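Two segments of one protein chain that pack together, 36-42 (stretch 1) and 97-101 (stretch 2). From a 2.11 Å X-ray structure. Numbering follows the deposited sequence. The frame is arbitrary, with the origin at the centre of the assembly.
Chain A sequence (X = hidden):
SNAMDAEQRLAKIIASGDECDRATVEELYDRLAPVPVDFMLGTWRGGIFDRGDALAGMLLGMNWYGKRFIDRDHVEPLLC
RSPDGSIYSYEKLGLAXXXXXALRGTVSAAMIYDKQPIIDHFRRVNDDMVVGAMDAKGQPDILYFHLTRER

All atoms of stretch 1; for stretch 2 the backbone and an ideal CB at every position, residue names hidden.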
# COMPACT_ATOMS: atom_id res chain seq x y z
N PRO A 36 -0.32 0.41 14.27
CA PRO A 36 0.98 -0.09 14.75
C PRO A 36 1.57 -1.09 13.73
O PRO A 36 0.83 -1.60 12.88
CB PRO A 36 0.62 -0.76 16.08
CG PRO A 36 -0.78 -1.16 15.96
CD PRO A 36 -1.44 -0.24 14.97
N VAL A 37 2.89 -1.36 13.84
CA VAL A 37 3.65 -2.26 12.96
C VAL A 37 3.03 -3.69 12.90
O VAL A 37 2.84 -4.20 11.78
CB VAL A 37 5.15 -2.28 13.37
CG1 VAL A 37 5.91 -3.48 12.81
CG2 VAL A 37 5.84 -0.97 12.95
N ASP A 38 2.67 -4.31 14.06
CA ASP A 38 2.16 -5.70 14.07
C ASP A 38 0.77 -5.84 13.40
O ASP A 38 0.46 -6.91 12.87
CB ASP A 38 2.19 -6.31 15.48
CG ASP A 38 3.61 -6.72 15.94
OD1 ASP A 38 4.61 -6.38 15.22
OD2 ASP A 38 3.72 -7.33 17.02
N PHE A 39 0.00 -4.74 13.26
CA PHE A 39 -1.30 -4.73 12.58
C PHE A 39 -1.15 -5.13 11.10
O PHE A 39 -2.09 -5.67 10.50
CB PHE A 39 -1.91 -3.31 12.68
CG PHE A 39 -3.23 -3.09 11.97
CD1 PHE A 39 -4.44 -3.23 12.65
CD2 PHE A 39 -3.27 -2.66 10.64
CE1 PHE A 39 -5.66 -3.00 11.99
CE2 PHE A 39 -4.48 -2.42 10.00
CZ PHE A 39 -5.67 -2.60 10.67
N MSE A 40 0.02 -4.83 10.51
CA MSE A 40 0.29 -5.12 9.12
C MSE A 40 0.68 -6.57 8.87
O MSE A 40 0.69 -6.97 7.70
CB MSE A 40 1.40 -4.20 8.57
CG MSE A 40 1.07 -2.72 8.60
SE MSE A 40 -0.59 -2.25 7.69
CE MSE A 40 -0.32 -3.16 5.88
N LEU A 41 1.03 -7.36 9.92
CA LEU A 41 1.50 -8.73 9.73
C LEU A 41 0.42 -9.62 9.01
O LEU A 41 -0.74 -9.64 9.41
CB LEU A 41 2.02 -9.36 11.03
CG LEU A 41 3.21 -8.60 11.71
CD1 LEU A 41 3.66 -9.28 12.99
CD2 LEU A 41 4.39 -8.48 10.81
N GLY A 42 0.83 -10.24 7.91
CA GLY A 42 -0.03 -11.09 7.09
C GLY A 42 0.07 -10.79 5.61
O GLY A 42 0.88 -9.96 5.18
N UNK A 97 11.01 -3.94 4.81
CA UNK A 97 10.82 -4.07 6.24
C UNK A 97 9.87 -2.97 6.73
O UNK A 97 9.50 -2.07 5.95
CB UNK A 97 12.16 -4.00 6.97
N UNK A 98 9.42 -3.09 7.97
CA UNK A 98 8.48 -2.15 8.57
C UNK A 98 9.11 -1.35 9.69
O UNK A 98 9.84 -1.91 10.52
CB UNK A 98 7.25 -2.89 9.10
N UNK A 99 8.83 -0.05 9.69
CA UNK A 99 9.27 0.87 10.75
C UNK A 99 8.15 1.87 11.02
O UNK A 99 7.19 1.94 10.22
CB UNK A 99 10.56 1.59 10.36
N UNK A 100 8.24 2.62 12.12
CA UNK A 100 7.28 3.69 12.39
C UNK A 100 7.90 4.96 11.87
O UNK A 100 8.99 5.31 12.30
CB UNK A 100 6.93 3.80 13.88
N UNK A 101 7.25 5.60 10.88
CA UNK A 101 7.74 6.80 10.17
C UNK A 101 6.65 7.88 10.16
O UNK A 101 5.48 7.52 10.08
CB UNK A 101 8.16 6.45 8.74

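Stretch 2 runs as an extended strand past a short 3-10 segment, and no hydrogen bond joins the two, so the contact is one of van der Waals packing, mostly by apolar side chains. The alternation of a strand sets the pattern: only some positions can look at stretch 1.

Position 97 has its CA-to-CB bond out of reach of stretch 1, with nothing of that stretch within 5.5 Å of the ideal CB. Its extended backbone angles suit most residues, and stretch 1 cannot choose among them. The deposited residue is R97, whose guanidinium makes its hydrogen bonding through NH1 elsewhere in the structure.

Position 98 is the one that points toward stretch 1. Its ideal CB lies 4.0 Å from V37 CG1, and beyond it stretch 1 offers the CB of M40 and the CD2 methyl of L41. The carbonyl O of V37, which accepts a hydrogen bond from M40 N, is nearby, but the surface is otherwise apolar. A branched or flexible aliphatic chain, such as leucine, isoleucine or methionine, would suit. The residue is L98, with chi1 m and chi2 t. It reaches three residues of stretch 1: its CB packs 3.9 Å from V37 CG1, while its CD1 comes 4.1 Å from M40 CB and 4.5 Å from L41 CD2 and also lies 3.9 Å from V37 O.

Position 99 points away, and its side chain has no need to be apolar on account of stretch 1. Many types would fit, long polar ones included. It is R99, whose NH1 donates to the carbonyl O of L98 at 2.9 Å, curling the side chain back along its own strand. The contact with stretch 1 is made by backbone: R99 C lies 4.1 Å from V37 CG2.

At position 100 the CA-to-CB bond points sideways, with the ideal CB 5.0 Å from V37 CG2. That methyl offers no hydrogen-bonding partner, so a chain with a few methylenes could lie against it, whether it ended in a methyl, an amide or a charge. The deposited E100 does this: with chi1 m and chi2 t, its CG reaches 3.8 Å from V37 CG2. The aliphatic part of the glutamate supplies the contact, and its carboxylate makes no salt bridge to stretch 1.

Position 101 is again out of reach. Its extended backbone favors beta-branched residues, among others, and V101 agrees with that preference without touching stretch 1.

Stretch 2 (97-101) RLREV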
# COMPACT_ATOMS: atom_id res chain seq x y z
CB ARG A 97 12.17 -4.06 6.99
CG ARG A 97 12.91 -2.76 6.93
CD ARG A 97 14.43 -2.93 6.97
NE ARG A 97 15.05 -1.61 6.82
CZ ARG A 97 15.03 -0.86 5.71
NH1 ARG A 97 14.45 -1.33 4.60
NH2 ARG A 97 15.60 0.33 5.70
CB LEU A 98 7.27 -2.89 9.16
CG LEU A 98 6.27 -3.52 8.16
CD1 LEU A 98 5.45 -4.60 8.86
CD2 LEU A 98 5.33 -2.46 7.57
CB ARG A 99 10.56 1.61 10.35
CG ARG A 99 11.80 0.71 10.12
CD ARG A 99 12.22 0.03 11.44
NE ARG A 99 13.50 -0.66 11.36
CZ ARG A 99 13.65 -1.96 11.07
NH1 ARG A 99 12.61 -2.69 10.72
NH2 ARG A 99 14.86 -2.50 11.08
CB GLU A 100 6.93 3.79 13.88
CG GLU A 100 6.14 2.59 14.38
CD GLU A 100 5.85 2.70 15.86
OE1 GLU A 100 6.78 2.47 16.67
OE2 GLU A 100 4.70 3.04 16.22
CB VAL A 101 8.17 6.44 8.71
CG1 VAL A 101 8.91 7.61 8.04
CG2 VAL A 101 9.04 5.16 8.66
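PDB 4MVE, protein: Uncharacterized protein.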